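Local structure of oxidoreductase (3Q2K) at residues C[146-158]-C[310-324]. The protein probably oxidises a UDP-linked N-acetylglucosaminuronic acid with NAD as cofactor, a step toward 2,3-diacetamido-2,3-dideoxy-D-mannuronic acid. Residues are numbered along the deposited sequence; the frame is centred on the assembly and turned at random.
Sequences LFVVKQNRRNATL and NYETTSVYGFGHPLY. With NAI (1,4-dihydronicotinamide adenine dinucleotide), chain U.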
loop_
_atom_site.group_PDB
_atom_site.type_symbol
_atom_site.label_atom_id
_atom_site.label_comp_id
_atom_site.label_asym_id
_atom_site.label_seq_id
_atom_site.Cartn_x
_atom_site.Cartn_y
_atom_site.Cartn_z
ATOM N N LEU C 146 5.626 19.733 34.826
ATOM C CA LEU C 146 4.587 18.754 34.526
ATOM C C LEU C 146 5.192 17.395 34.853
ATOM O O LEU C 146 6.190 17.038 34.229
ATOM C CB LEU C 146 4.238 18.823 33.038
ATOM C CG LEU C 146 3.518 17.619 32.450
ATOM C CD1 LEU C 146 2.406 17.168 33.388
ATOM C CD2 LEU C 146 2.998 17.931 31.051
ATOM N N PHE C 147 4.661 16.682 35.843
ATOM C CA PHE C 147 5.153 15.342 36.167
ATOM C C PHE C 147 4.095 14.328 35.725
ATOM O O PHE C 147 2.910 14.636 35.715
ATOM C CB PHE C 147 5.353 15.111 37.665
ATOM C CG PHE C 147 6.190 16.151 38.351
ATOM C CD1 PHE C 147 7.513 15.888 38.668
ATOM C CD2 PHE C 147 5.648 17.375 38.710
ATOM C CE1 PHE C 147 8.300 16.832 39.299
ATOM C CE2 PHE C 147 6.422 18.311 39.365
ATOM C CZ PHE C 147 7.752 18.052 39.635
ATOM N N VAL C 148 4.486 13.121 35.334
ATOM C CA VAL C 148 3.526 12.074 35.021
ATOM C C VAL C 148 3.775 10.885 35.952
ATOM O O VAL C 148 4.892 10.408 36.134
ATOM C CB VAL C 148 3.637 11.652 33.545
ATOM C CG1 VAL C 148 2.696 10.480 33.256
ATOM C CG2 VAL C 148 3.410 12.879 32.660
ATOM N N VAL C 149 2.728 10.367 36.584
ATOM C CA VAL C 149 2.960 9.355 37.616
ATOM C C VAL C 149 3.377 8.059 36.943
ATOM O O VAL C 149 2.617 7.519 36.151
ATOM C CB VAL C 149 1.694 9.108 38.451
ATOM C CG1 VAL C 149 1.868 7.896 39.346
ATOM C CG2 VAL C 149 1.411 10.350 39.276
ATOM N N LYS C 150 4.573 7.556 37.221
ATOM C CA LYS C 150 4.909 6.253 36.682
ATOM C C LYS C 150 5.586 5.509 37.820
ATOM O O LYS C 150 6.807 5.345 37.799
ATOM C CB LYS C 150 5.847 6.370 35.476
ATOM C CG LYS C 150 5.355 5.623 34.258
ATOM C CD LYS C 150 4.358 6.511 33.550
ATOM C CE LYS C 150 3.952 5.863 32.229
ATOM N NZ LYS C 150 2.537 5.409 32.111
ATOM N N GLN C 151 4.802 5.018 38.776
ATOM C CA GLN C 151 5.427 4.594 40.022
ATOM C C GLN C 151 6.316 3.374 39.862
ATOM O O GLN C 151 7.273 3.242 40.625
ATOM C CB GLN C 151 4.475 4.486 41.221
ATOM C CG GLN C 151 3.491 3.317 41.186
ATOM C CD GLN C 151 2.223 3.683 40.445
ATOM O OE1 GLN C 151 2.239 4.519 39.537
ATOM N NE2 GLN C 151 1.107 3.101 40.869
ATOM N N ASN C 152 6.041 2.517 38.884
ATOM C CA ASN C 152 6.768 1.252 38.861
ATOM C C ASN C 152 8.232 1.536 38.573
ATOM O O ASN C 152 9.098 0.701 38.828
ATOM C CB ASN C 152 6.252 0.296 37.777
ATOM C CG ASN C 152 4.914 -0.332 38.128
ATOM O OD1 ASN C 152 4.260 0.021 39.109
ATOM N ND2 ASN C 152 4.461 -1.233 37.271
ATOM N N ARG C 153 8.509 2.736 38.073
ATOM C CA ARG C 153 9.907 3.044 37.797
ATOM C C ARG C 153 10.778 2.988 39.052
ATOM O O ARG C 153 11.994 2.784 39.000
ATOM C CB ARG C 153 10.031 4.388 37.076
ATOM C CG ARG C 153 9.670 4.361 35.611
ATOM C CD ARG C 153 9.949 5.730 35.006
ATOM N NE ARG C 153 9.513 5.841 33.617
ATOM C CZ ARG C 153 9.993 6.728 32.749
ATOM N NH1 ARG C 153 10.940 7.586 33.092
ATOM N NH2 ARG C 153 9.534 6.770 31.509
ATOM N N ARG C 154 10.152 3.156 40.210
ATOM C CA ARG C 154 10.917 3.214 41.444
ATOM C C ARG C 154 11.027 1.811 42.015
ATOM O O ARG C 154 11.756 1.612 42.979
ATOM C CB ARG C 154 10.244 4.122 42.474
ATOM C CG ARG C 154 10.003 5.554 42.029
ATOM C CD ARG C 154 11.274 6.258 41.571
ATOM N NE ARG C 154 12.384 6.104 42.507
ATOM C CZ ARG C 154 13.642 5.921 42.125
ATOM N NH1 ARG C 154 14.601 5.784 43.031
ATOM N NH2 ARG C 154 13.940 5.867 40.835
ATOM N N ASN C 155 10.278 0.867 41.458
ATOM C CA ASN C 155 10.391 -0.510 41.919
ATOM C C ASN C 155 11.850 -0.929 42.066
ATOM O O ASN C 155 12.634 -0.838 41.125
ATOM C CB ASN C 155 9.772 -1.452 40.892
ATOM C CG ASN C 155 8.272 -1.524 41.034
ATOM O OD1 ASN C 155 7.693 -0.717 41.756
ATOM N ND2 ASN C 155 7.640 -2.461 40.331
ATOM N N ALA C 156 12.226 -1.448 43.227
ATOM C CA ALA C 156 13.592 -1.943 43.372
ATOM C C ALA C 156 14.033 -2.967 42.340
ATOM O O ALA C 156 15.193 -2.910 41.924
ATOM C CB ALA C 156 13.838 -2.498 44.762
ATOM N N THR C 157 13.166 -3.914 41.984
ATOM C CA THR C 157 13.536 -4.880 40.949
ATOM C C THR C 157 13.908 -4.215 39.620
ATOM O O THR C 157 14.915 -4.575 39.015
ATOM C CB THR C 157 12.338 -5.787 40.669
ATOM O OG1 THR C 157 11.218 -4.909 40.491
ATOM C CG2 THR C 157 12.095 -6.726 41.858
ATOM N N LEU C 158 13.117 -3.247 39.164
ATOM C CA LEU C 158 13.311 -2.681 37.832
ATOM C C LEU C 158 14.480 -1.701 37.886
ATOM O O LEU C 158 15.243 -1.578 36.927
ATOM C CB LEU C 158 12.030 -2.004 37.333
ATOM C CG LEU C 158 10.810 -2.875 37.003
ATOM C CD1 LEU C 158 9.538 -2.092 36.665
ATOM C CD2 LEU C 158 11.125 -3.890 35.906
ATOM N N ASN C 310 13.352 -8.002 45.556
ATOM C CA ASN C 310 12.067 -8.685 45.416
ATOM C C ASN C 310 11.221 -8.397 46.650
ATOM O O ASN C 310 10.047 -8.024 46.551
ATOM C CB ASN C 310 12.256 -10.203 45.292
ATOM C CG ASN C 310 13.004 -10.605 44.039
ATOM O OD1 ASN C 310 13.404 -11.757 43.835
ATOM N ND2 ASN C 310 13.309 -9.600 43.230
ATOM N N TYR C 311 11.817 -8.578 47.826
ATOM C CA TYR C 311 10.968 -8.486 49.012
ATOM C C TYR C 311 10.455 -7.054 49.113
ATOM O O TYR C 311 9.282 -6.809 49.393
ATOM C CB TYR C 311 11.629 -8.926 50.321
ATOM C CG TYR C 311 10.736 -8.572 51.490
ATOM C CD1 TYR C 311 10.867 -7.350 52.138
ATOM C CD2 TYR C 311 9.716 -9.425 51.897
ATOM C CE1 TYR C 311 10.034 -7.008 53.188
ATOM C CE2 TYR C 311 8.879 -9.093 52.950
ATOM C CZ TYR C 311 9.043 -7.881 53.586
ATOM O OH TYR C 311 8.217 -7.533 54.631
ATOM N N GLU C 312 11.357 -6.110 48.870
ATOM C CA GLU C 312 10.962 -4.708 48.866
ATOM C C GLU C 312 9.895 -4.335 47.838
ATOM O O GLU C 312 8.896 -3.712 48.193
ATOM C CB GLU C 312 12.202 -3.827 48.722
ATOM C CG GLU C 312 11.829 -2.372 48.551
ATOM C CD GLU C 312 13.049 -1.495 48.359
ATOM O OE1 GLU C 312 12.829 -0.320 47.999
ATOM O OE2 GLU C 312 14.191 -1.971 48.547
ATOM N N THR C 313 10.058 -4.704 46.571
ATOM C CA THR C 313 9.085 -4.260 45.573
ATOM C C THR C 313 7.723 -4.869 45.885
ATOM O O THR C 313 6.679 -4.215 45.787
ATOM C CB THR C 313 9.506 -4.633 44.138
ATOM O OG1 THR C 313 10.884 -4.294 43.960
ATOM C CG2 THR C 313 8.648 -3.915 43.105
ATOM N N THR C 314 7.770 -6.141 46.273
ATOM C CA THR C 314 6.549 -6.850 46.645
ATOM C C THR C 314 5.809 -6.201 47.806
ATOM O O THR C 314 4.578 -6.112 47.788
ATOM C CB THR C 314 6.788 -8.335 46.948
ATOM O OG1 THR C 314 7.376 -8.932 45.789
ATOM C CG2 THR C 314 5.461 -9.015 47.245
ATOM N N SER C 315 6.584 -5.741 48.784
ATOM C CA SER C 315 5.997 -5.108 49.965
ATOM C C SER C 315 5.304 -3.764 49.745
ATOM O O SER C 315 4.584 -3.294 50.625
ATOM C CB SER C 315 7.022 -4.986 51.095
ATOM O OG SER C 315 7.328 -3.632 51.382
ATOM N N VAL C 316 5.512 -3.116 48.604
ATOM C CA VAL C 316 4.766 -1.889 48.343
ATOM C C VAL C 316 3.824 -2.063 47.159
ATOM O O VAL C 316 3.219 -1.104 46.673
ATOM C CB VAL C 316 5.666 -0.669 48.103
ATOM C CG1 VAL C 316 6.623 -0.502 49.280
ATOM C CG2 VAL C 316 6.365 -0.826 46.758
ATOM N N TYR C 317 3.699 -3.310 46.723
ATOM C CA TYR C 317 2.662 -3.687 45.768
ATOM C C TYR C 317 1.321 -3.027 46.093
ATOM O O TYR C 317 0.748 -3.212 47.168
ATOM C CB TYR C 317 2.519 -5.211 45.734
ATOM C CG TYR C 317 1.437 -5.642 44.770
ATOM C CD1 TYR C 317 1.742 -6.030 43.472
ATOM C CD2 TYR C 317 0.098 -5.608 45.142
ATOM C CE1 TYR C 317 0.743 -6.395 42.586
ATOM C CE2 TYR C 317 -0.906 -5.971 44.264
ATOM C CZ TYR C 317 -0.576 -6.366 42.986
ATOM O OH TYR C 317 -1.573 -6.724 42.107
ATOM N N GLY C 318 0.811 -2.234 45.155
ATOM C CA GLY C 318 -0.452 -1.536 45.371
ATOM C C GLY C 318 -0.351 -0.183 46.044
ATOM O O GLY C 318 -1.288 0.610 45.957
ATOM N N PHE C 319 0.762 0.064 46.732
ATOM C CA PHE C 319 1.027 1.320 47.421
ATOM C C PHE C 319 2.319 1.924 46.882
ATOM O O PHE C 319 3.263 2.156 47.644
ATOM C CB PHE C 319 1.211 1.125 48.933
ATOM C CG PHE C 319 0.114 0.366 49.636
ATOM C CD1 PHE C 319 -1.052 1.000 50.043
ATOM C CD2 PHE C 319 0.284 -0.970 49.977
ATOM C CE1 PHE C 319 -2.047 0.300 50.719
ATOM C CE2 PHE C 319 -0.698 -1.680 50.660
ATOM C CZ PHE C 319 -1.872 -1.039 51.049
ATOM N N GLY C 320 2.388 2.159 45.575
ATOM C CA GLY C 320 3.636 2.645 45.003
ATOM C C GLY C 320 3.828 4.147 45.045
ATOM O O GLY C 320 4.936 4.678 44.913
ATOM N N HIS C 321 2.721 4.857 45.218
ATOM C CA HIS C 321 2.848 6.306 45.124
ATOM C C HIS C 321 3.799 6.949 46.135
ATOM O O HIS C 321 4.428 7.952 45.798
ATOM C CB HIS C 321 1.479 6.988 45.131
ATOM C CG HIS C 321 0.595 6.592 43.991
ATOM N ND1 HIS C 321 -0.064 5.383 43.949
ATOM C CD2 HIS C 321 0.205 7.276 42.889
ATOM C CE1 HIS C 321 -0.817 5.336 42.865
ATOM N NE2 HIS C 321 -0.639 6.454 42.183
ATOM N N PRO C 322 3.915 6.406 47.360
ATOM C CA PRO C 322 4.727 7.090 48.367
ATOM C C PRO C 322 6.130 7.361 47.832
ATOM O O PRO C 322 6.690 8.447 48.008
ATOM C CB PRO C 322 4.755 6.125 49.564
ATOM C CG PRO C 322 4.048 4.881 49.100
ATOM C CD PRO C 322 3.151 5.303 47.966
ATOM N N LEU C 323 6.692 6.356 47.169
ATOM C CA LEU C 323 7.996 6.482 46.527
ATOM C C LEU C 323 8.058 7.485 45.381
ATOM O O LEU C 323 9.043 8.210 45.234
ATOM C CB LEU C 323 8.381 5.108 45.983
ATOM C CG LEU C 323 8.969 4.273 47.116
ATOM C CD1 LEU C 323 8.858 2.793 46.778
ATOM C CD2 LEU C 323 10.397 4.781 47.290
ATOM N N TYR C 324 7.031 7.507 44.536
ATOM C CA TYR C 324 7.033 8.480 43.450
ATOM C C TYR C 324 7.073 9.899 44.006
ATOM O O TYR C 324 7.662 10.799 43.409
ATOM C CB TYR C 324 5.801 8.318 42.555
ATOM C CG TYR C 324 5.735 9.286 41.388
ATOM C CD1 TYR C 324 5.090 10.508 41.513
ATOM C CD2 TYR C 324 6.329 8.996 40.166
ATOM C CE1 TYR C 324 5.012 11.399 40.456
ATOM C CE2 TYR C 324 6.267 9.886 39.104
ATOM C CZ TYR C 324 5.627 11.096 39.264
ATOM O OH TYR C 324 5.526 11.991 38.224
HETATM P PA NAI U . -12.403 7.117 39.283
HETATM O O1A NAI U . -13.728 7.027 38.634
HETATM O O2A NAI U . -12.464 6.216 40.619
HETATM O O5B NAI U . -12.087 8.505 40.041
HETATM C C5B NAI U . -12.770 9.533 39.332
HETATM C C4B NAI U . -12.974 10.831 40.103
HETATM O O4B NAI U . -12.791 11.951 39.228
HETATM C C3B NAI U . -14.466 10.666 40.455
HETATM O O3B NAI U . -14.612 10.952 41.849
HETATM C C2B NAI U . -15.096 11.662 39.442
HETATM O O2B NAI U . -16.277 12.294 39.942
HETATM C C1B NAI U . -13.978 12.727 39.450
HETATM N N9A NAI U . -14.212 13.629 38.335
HETATM C C8A NAI U . -14.816 13.359 37.146
HETATM N N7A NAI U . -14.793 14.452 36.435
HETATM C C5A NAI U . -14.205 15.476 37.093
HETATM C C6A NAI U . -13.903 16.827 36.829
HETATM N N6A NAI U . -14.212 17.425 35.620
HETATM N N1A NAI U . -13.265 17.506 37.777
HETATM C C2A NAI U . -12.907 16.953 38.923
HETATM N N3A NAI U . -13.173 15.697 39.210
HETATM C C4A NAI U . -13.796 14.932 38.323
HETATM O O3 NAI U . -11.292 6.299 38.467
HETATM P PN NAI U . -9.795 6.338 39.049
HETATM O O1N NAI U . -9.470 4.834 39.111
HETATM O O2N NAI U . -9.472 6.871 40.461
HETATM O O5D NAI U . -8.895 6.938 37.847
HETATM C C5D NAI U . -7.731 7.505 38.431
HETATM C C4D NAI U . -6.895 8.225 37.366
HETATM O O4D NAI U . -5.599 7.783 37.822
HETATM C C3D NAI U . -7.071 7.643 35.949
HETATM O O3D NAI U . -6.221 8.246 34.980
HETATM C C2D NAI U . -6.478 6.239 36.177
HETATM O O2D NAI U . -5.912 5.821 34.940
HETATM C C1D NAI U . -5.256 6.621 37.045
HETATM N N1N NAI U . -4.862 5.575 37.986
HETATM C C2N NAI U . -3.573 5.366 38.142
HETATM C C3N NAI U . -3.170 4.380 39.035
HETATM C C7N NAI U . -1.732 4.116 39.212
HETATM O O7N NAI U . -1.374 3.038 39.641
HETATM N N7N NAI U . -0.858 5.079 38.856
HETATM C C4N NAI U . -4.128 3.631 39.716
HETATM C C5N NAI U . -5.463 3.902 39.480
HETATM C C6N NAI U . -5.815 4.909 38.602
HETATM O O HOH W 1 10.626 -1.063 45.703
#
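A mixed contact, apolar at Tyr324 and polar at Thr313, joins the chain that leaves strand 146-148, the last in the order of the parallel sheet, to helices 306-315 and 321-333 and forms part of the nicotinamide site. Val149 CA sits over one face of the Tyr324 ring, toward its rim, 3.9 Å from the centroid in a CH-pi contact, and Val149 CG2 touches Tyr324 CE1 at 3.9 Å. A chi1 of -179° turns the Tyr324 ring along the exiting chain, where its OH gives Val148 O a weak hydrogen bond (2.7 Å), while Phe147 CB meets the ring edge. In this GFO/IDH/MocA-type enzyme the chain passes here from the last strand of the Rossmann sheet toward the C-terminal alpha/beta part, and Gln151 marks the crossing. Gln151 NE2 donates to O7N of NADH at 2.8 Å, and NADH N7N donates to Gln151 OE1 at 3.2 Å, a pairing that should fix the rotation of both amides. Gln151 CD lies over one face of the His321 ring, displaced toward its rim; His321 NE2 is hydrogen-bonded to Glu122, and Gln151 also touches the UDP-sugar. Farther along, Thr157 N donates to Thr313 OG1 (3.0 Å, 157° at the hydrogen), which ties helix 156-166 to helix 306-315; the same hydroxyl is hydrogen-bonded to Ala309 O within its own helix. There a water receives the Ala156 N-H and donates to Glu312 OE1, bridging the two helices.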